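Local coordinates for haloacid dehalogenase-like hydrolase (Bacteroides thetaiotaomicron, PDB 2RBK), which is probably a magnesium-dependent phosphatase of the haloacid dehalogenase superfamily, captured here with a vanadium group that mimics the phosphoryl-transfer transition state, at residues A[9-13]-A[208-212]; A[187-193]-A[215-221]. All blocks are in the same frame, centred on the assembly; numbering follows the deposited sequence. Where two conformers were deposited one is given.

Interaction 1: A[9-13]-A[208-212]; sequences IDGTL and SFGDG. With MG (magnesium ion), chain B; VN4 (oxido(dioxo)vanadium), chain C.
Asp10 and Asp211 meet at the magnesium site of a haloacid dehalogenase fold. Residues 9-13 lie in the loop after strand 4-7, where Asp8, Asp10 and Thr12 fit the DxDx(T/V) pattern of this superfamily. Residues 208-212 run off the end of strand 206-210. The metal joins the two. Asp10 O binds magnesium at 2.1 Å, and so does Asp211 OD1. Asp8, water 1, water 2 and O2 of the vanadium group complete the shell. The other carboxylate oxygen, Asp211 OD2, accepts a hydrogen bond from water 1 at 2.8 Å. A chi1 of 73° sets the Asp211 carboxylate between its backbone N and carbonyl carbon, and OD1 faces the metal. Behind the site, Thr12 packs on the strand end. Its CG2 lies 3.5 Å from Phe209 O, while OG1 rests against Gly210 CA and is hydrogen-bonded to Asp8. Gly11 has a positive phi of 83°, and a CB there would run into Asp211 OD2. The Asp10 side chain leads away from Asp211 to a salt bridge with Arg45. On the vanadium side, Ile9 N and Asp10 N both donate to O1, at 2.9 and 3.0 Å. Asp10 O and Asp211 OD1 are 2.9 Å apart, and both are acceptors. Magnesium probably offsets their repulsion, so the loop and strand end are likely to depend on the cation for this close approach.

Interaction 2: A[187-193]-A[215-221]; sequences TKQKGID and DISMLRH. With VN4 (oxido(dioxo)vanadium), chain C.
Lys188 and Asp215 form the salt bridge of this helix-helix contact, with NZ 2.7 Å from OD1 and nearly in line with its C-O bond. The lysine is extended beyond CG, which carries NZ on to O3 of the vanadium group at 3.1 Å. NZ also donates to Ala42 O. Asp215 OD2 accepts from the backbone N of Asp211 and of Gly212.

Among neutral groups, Thr187 OG1 and Ser217 OG share a hydrogen bond of 3.0 Å; the same threonine oxygen caps helix 188-199 through a weak bond from Gln189 N. Water 4 donates to both Gln189 OE1 and Ser217 O.

His221 NE2 donates to Asp193 OD1 at 2.7 Å, almost straight at 171° and in the ring plane. It meets OD1 on the syn side, somewhat out of the carboxylate plane. Gln189 CG sits over one ring face in a CH-pi contact, with its amide stacked 20° from the ring plane. With an alanine in place of His221, Asp193 would probably lose this donor and the Gln189 chain the ring it packs on.

Apolar packing is centred on Met218: its CB meets Ile192 CD1 at 3.7 Å, and its SD lies against Lys188 CB.

The axes of segments 188-193 and 216-221 come within 8.2 Å, at 46° between their N-to-C directions. These helices flank strand 206-210 in sequence and pack side by side; the N-terminal end of one, at Lys188, reaches the vanadium pocket. Helix 233-238 packs on Ile216 and Leu219.

Interactions 1 and 2 serve one active site, with centres 12 Å apart. The segments alternate along the chain, 9-13, 187-193, 208-212, 215-221; strand 206-210 follows helix 188-199 and leads into helix 216-221. Ser208 OG probably hydrogen-bonds to Met218 O at 2.9 Å, and Met218 CE packs 3.3 Å from Phe209 O. Asp215 OD2 lies 3.3 Å from Gly210 CA. Magnesium is about 4 Å from the nearest atom of the Asp215 side chain, which does not bind it here; tied to Lys188 and to the backbone of 211-212, Asp215 is probably a second-shell link. Both contacts reach the vanadium group, through backbone N-H groups and Lys188. Water 3 binds vanadium at 2.1 Å.

Interaction 1: A[9-13]-A[208-212]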
loop_
_atom_site.group_PDB
_atom_site.type_symbol
_atom_site.label_atom_id
_atom_site.label_comp_id
_atom_site.label_asym_id
_atom_site.label_seq_id
_atom_site.Cartn_x
_atom_site.Cartn_y
_atom_site.Cartn_z
ATOM N N ILE A 9 -2.060 -2.280 4.980
ATOM C CA ILE A 9 -3.448 -2.261 5.439
ATOM C C ILE A 9 -4.155 -3.558 4.972
ATOM O O ILE A 9 -4.526 -4.397 5.810
ATOM C CB ILE A 9 -4.257 -1.044 4.951
ATOM C CG1 ILE A 9 -3.621 0.259 5.398
ATOM C CG2 ILE A 9 -5.683 -1.181 5.402
ATOM C CD1 ILE A 9 -4.278 1.481 4.752
ATOM N N ASP A 10 -4.391 -3.695 3.692
ATOM C CA ASP A 10 -5.318 -4.740 3.218
ATOM C C ASP A 10 -4.692 -6.126 3.329
ATOM O O ASP A 10 -3.651 -6.413 2.770
ATOM C CB ASP A 10 -5.729 -4.420 1.806
ATOM C CG ASP A 10 -6.451 -3.107 1.741
ATOM O OD1 ASP A 10 -7.583 -3.054 2.260
ATOM O OD2 ASP A 10 -5.857 -2.117 1.241
ATOM N N GLY A 11 -5.313 -7.010 4.083
ATOM C CA GLY A 11 -4.841 -8.341 4.362
ATOM C C GLY A 11 -3.831 -8.406 5.477
ATOM O O GLY A 11 -3.345 -9.503 5.785
ATOM N N THR A 12 -3.514 -7.283 6.108
ATOM C CA THR A 12 -2.481 -7.216 7.161
ATOM C C THR A 12 -3.088 -6.619 8.429
ATOM O O THR A 12 -3.092 -7.288 9.478
ATOM C CB THR A 12 -1.272 -6.431 6.620
ATOM O OG1 THR A 12 -0.727 -7.133 5.506
ATOM C CG2 THR A 12 -0.196 -6.307 7.730
ATOM N N LEU A 13 -3.628 -5.412 8.339
ATOM C CA LEU A 13 -4.461 -4.842 9.395
ATOM C C LEU A 13 -5.938 -5.168 9.202
ATOM O O LEU A 13 -6.583 -5.529 10.159
ATOM C CB LEU A 13 -4.300 -3.298 9.466
ATOM C CG LEU A 13 -2.919 -2.840 9.915
ATOM C CD1 LEU A 13 -2.847 -1.307 9.748
ATOM C CD2 LEU A 13 -2.628 -3.228 11.341
ATOM N N SER A 208 8.511 -4.630 9.569
ATOM C CA SER A 208 7.417 -4.458 8.610
ATOM C C SER A 208 6.521 -5.700 8.623
ATOM O O SER A 208 6.951 -6.805 8.989
ATOM C CB SER A 208 7.967 -4.193 7.216
ATOM O OG SER A 208 8.716 -5.302 6.775
ATOM N N PHE A 209 5.265 -5.499 8.207
ATOM C CA PHE A 209 4.218 -6.487 8.206
ATOM C C PHE A 209 3.469 -6.413 6.892
ATOM O O PHE A 209 2.998 -5.327 6.539
ATOM C CB PHE A 209 3.229 -6.263 9.347
ATOM C CG PHE A 209 3.818 -6.247 10.741
ATOM C CD1 PHE A 209 4.501 -5.139 11.214
ATOM C CD2 PHE A 209 3.661 -7.322 11.595
ATOM C CE1 PHE A 209 4.999 -5.099 12.489
ATOM C CE2 PHE A 209 4.183 -7.292 12.881
ATOM C CZ PHE A 209 4.847 -6.177 13.345
ATOM N N GLY A 210 3.297 -7.550 6.212
ATOM C CA GLY A 210 2.575 -7.521 4.941
ATOM C C GLY A 210 2.090 -8.868 4.526
ATOM O O GLY A 210 2.450 -9.916 5.075
ATOM N N ASP A 211 1.224 -8.836 3.499
ATOM C CA ASP A 211 0.608 -10.018 2.957
ATOM C C ASP A 211 0.752 -10.131 1.449
ATOM O O ASP A 211 0.279 -11.162 0.950
ATOM C CB ASP A 211 -0.920 -10.097 3.243
ATOM C CG ASP A 211 -1.690 -9.108 2.404
ATOM O OD1 ASP A 211 -1.221 -7.946 2.339
ATOM O OD2 ASP A 211 -2.719 -9.498 1.785
ATOM N N GLY A 212 1.304 -9.161 0.753
ATOM C CA GLY A 212 1.161 -9.094 -0.716
ATOM C C GLY A 212 2.460 -8.848 -1.424
ATOM O O GLY A 212 3.477 -8.488 -0.822
HETATM MG MG MG B . -1.966 -6.187 1.554
HETATM V V VN4 C . -1.973 -2.674 1.111
HETATM O O1 VN4 C . -2.723 -1.687 2.221
HETATM O O2 VN4 C . -2.519 -4.330 0.870
HETATM O O3 VN4 C . -1.037 -2.074 -0.351
HETATM O O HOH W 1 -3.010 -7.307 0.145
HETATM O O HOH W 2 -0.199 -6.053 0.437
HETATM O O HOH W 3 -3.515 -1.846 -0.094
#

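Interaction 2: A[187-193]-A[215-221]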
loop_
_atom_site.group_PDB
_atom_site.type_symbol
_atom_site.label_atom_id
_atom_site.label_comp_id
_atom_site.label_asym_id
_atom_site.label_seq_id
_atom_site.Cartn_x
_atom_site.Cartn_y
_atom_site.Cartn_z
ATOM N N THR A 187 8.674 2.449 -3.986
ATOM C CA THR A 187 8.066 1.284 -3.384
ATOM C C THR A 187 7.960 1.507 -1.885
ATOM O O THR A 187 8.503 2.503 -1.368
ATOM C CB THR A 187 8.832 -0.054 -3.618
ATOM O OG1 THR A 187 9.968 -0.051 -2.821
ATOM C CG2 THR A 187 9.235 -0.187 -5.085
ATOM N N LYS A 188 7.325 0.602 -1.177
ATOM C CA LYS A 188 7.232 0.823 0.274
ATOM C C LYS A 188 8.588 0.910 0.955
ATOM O O LYS A 188 8.685 1.521 2.029
ATOM C CB LYS A 188 6.332 -0.230 0.889
ATOM C CG LYS A 188 4.883 -0.144 0.475
ATOM C CD LYS A 188 4.052 -1.243 1.027
ATOM C CE LYS A 188 2.638 -1.235 0.430
ATOM N NZ LYS A 188 1.707 -2.172 1.124
ATOM N N GLN A 189 9.605 0.280 0.400
ATOM C CA GLN A 189 10.975 0.418 0.937
ATOM C C GLN A 189 11.422 1.859 0.983
ATOM O O GLN A 189 12.061 2.317 1.949
ATOM C CB GLN A 189 11.976 -0.416 0.113
ATOM C CG GLN A 189 13.412 -0.060 0.049
ATOM C CD GLN A 189 14.276 -1.061 -0.652
ATOM O OE1 GLN A 189 13.764 -2.062 -1.169
ATOM N NE2 GLN A 189 15.607 -0.873 -0.640
ATOM N N LYS A 190 11.165 2.624 -0.109
ATOM C CA LYS A 190 11.449 4.070 -0.132
ATOM C C LYS A 190 10.702 4.762 0.967
ATOM O O LYS A 190 11.216 5.665 1.641
ATOM C CB LYS A 190 11.042 4.647 -1.505
ATOM C CG LYS A 190 11.062 6.171 -1.632
ATOM C CD LYS A 190 12.387 6.776 -1.427
ATOM C CE LYS A 190 12.418 8.222 -1.980
ATOM N NZ LYS A 190 13.713 8.918 -1.704
ATOM N N GLY A 191 9.427 4.379 1.171
ATOM C CA GLY A 191 8.643 4.968 2.232
ATOM C C GLY A 191 9.286 4.759 3.609
ATOM O O GLY A 191 9.346 5.697 4.400
ATOM N N ILE A 192 9.764 3.540 3.870
ATOM C CA ILE A 192 10.442 3.307 5.130
ATOM C C ILE A 192 11.608 4.237 5.295
ATOM O O ILE A 192 11.808 4.863 6.320
ATOM C CB ILE A 192 10.897 1.821 5.266
ATOM C CG1 ILE A 192 9.663 0.945 5.496
ATOM C CG2 ILE A 192 11.926 1.688 6.367
ATOM C CD1 ILE A 192 9.949 -0.544 5.664
ATOM N N ASP A 193 12.421 4.362 4.231
ATOM C CA ASP A 193 13.608 5.212 4.308
ATOM C C ASP A 193 13.232 6.648 4.636
ATOM O O ASP A 193 13.902 7.301 5.420
ATOM C CB ASP A 193 14.365 5.158 2.991
ATOM C CG ASP A 193 15.068 3.849 2.735
ATOM O OD1 ASP A 193 15.239 3.076 3.726
ATOM O OD2 ASP A 193 15.438 3.647 1.554
ATOM N N ASP A 215 4.495 -5.789 -0.838
ATOM C CA ASP A 215 5.156 -5.708 0.423
ATOM C C ASP A 215 6.537 -6.343 0.398
ATOM O O ASP A 215 7.275 -6.209 1.377
ATOM C CB ASP A 215 4.322 -6.413 1.511
ATOM C CG ASP A 215 2.954 -5.798 1.665
ATOM O OD1 ASP A 215 2.932 -4.516 1.695
ATOM O OD2 ASP A 215 1.968 -6.537 1.802
ATOM N N ILE A 216 6.873 -7.078 -0.650
ATOM C CA ILE A 216 8.126 -7.834 -0.635
ATOM C C ILE A 216 9.324 -6.928 -0.411
ATOM O O ILE A 216 10.212 -7.273 0.371
ATOM C CB ILE A 216 8.225 -8.689 -1.930
ATOM C CG1 ILE A 216 7.277 -9.871 -1.813
ATOM C CG2 ILE A 216 9.647 -9.112 -2.225
ATOM C CD1 ILE A 216 7.116 -10.691 -3.111
ATOM N N SER A 217 9.372 -5.766 -1.091
ATOM C CA SER A 217 10.573 -4.937 -0.906
ATOM C C SER A 217 10.665 -4.465 0.535
ATOM O O SER A 217 11.794 -4.425 1.082
ATOM C CB SER A 217 10.666 -3.813 -1.886
ATOM O OG SER A 217 9.631 -2.880 -1.739
ATOM N N MET A 218 9.579 -4.104 1.194
ATOM C CA MET A 218 9.694 -3.683 2.602
ATOM C C MET A 218 9.905 -4.843 3.563
ATOM O O MET A 218 10.492 -4.607 4.637
ATOM C CB MET A 218 8.536 -2.789 3.066
ATOM C CG MET A 218 7.198 -3.440 3.293
ATOM S SD MET A 218 6.140 -2.310 4.214
ATOM C CE MET A 218 4.684 -3.338 4.438
ATOM N N LEU A 219 9.449 -6.042 3.242
ATOM C CA LEU A 219 9.714 -7.237 4.053
ATOM C C LEU A 219 11.225 -7.538 4.040
ATOM O O LEU A 219 11.774 -7.938 5.057
ATOM C CB LEU A 219 8.906 -8.416 3.569
ATOM C CG LEU A 219 7.411 -8.311 3.861
ATOM C CD1 LEU A 219 6.583 -9.359 3.130
ATOM C CD2 LEU A 219 7.111 -8.406 5.334
ATOM N N ARG A 220 11.854 -7.382 2.877
ATOM C CA ARG A 220 13.284 -7.616 2.751
ATOM C C ARG A 220 14.078 -6.478 3.376
ATOM O O ARG A 220 15.148 -6.695 3.941
ATOM C CB ARG A 220 13.643 -7.849 1.279
ATOM C CG ARG A 220 13.145 -9.170 0.735
ATOM C CD ARG A 220 13.773 -9.571 -0.596
ATOM N NE ARG A 220 13.222 -10.831 -1.087
ATOM C CZ ARG A 220 13.462 -12.072 -0.709
ATOM N NH1 ARG A 220 14.359 -12.250 0.277
ATOM N NH2 ARG A 220 12.858 -13.116 -1.269
ATOM N N HIS A 221 13.608 -5.227 3.246
ATOM C CA HIS A 221 14.374 -4.057 3.628
ATOM C C HIS A 221 14.353 -3.772 5.097
ATOM O O HIS A 221 15.390 -3.353 5.683
ATOM C CB HIS A 221 13.854 -2.862 2.841
ATOM C CG HIS A 221 14.654 -1.589 3.000
ATOM N ND1 HIS A 221 15.981 -1.530 2.638
ATOM C CD2 HIS A 221 14.232 -0.346 3.411
ATOM C CE1 HIS A 221 16.354 -0.259 2.864
ATOM N NE2 HIS A 221 15.346 0.448 3.298
HETATM V V VN4 C . -1.973 -2.674 1.111
HETATM O O1 VN4 C . -2.723 -1.687 2.221
HETATM O O2 VN4 C . -2.519 -4.330 0.870
HETATM O O3 VN4 C . -1.037 -2.074 -0.351
HETATM O O HOH W 4 14.153 -4.582 -0.499
HETATM O O HOH W 3 -3.515 -1.846 -0.094
#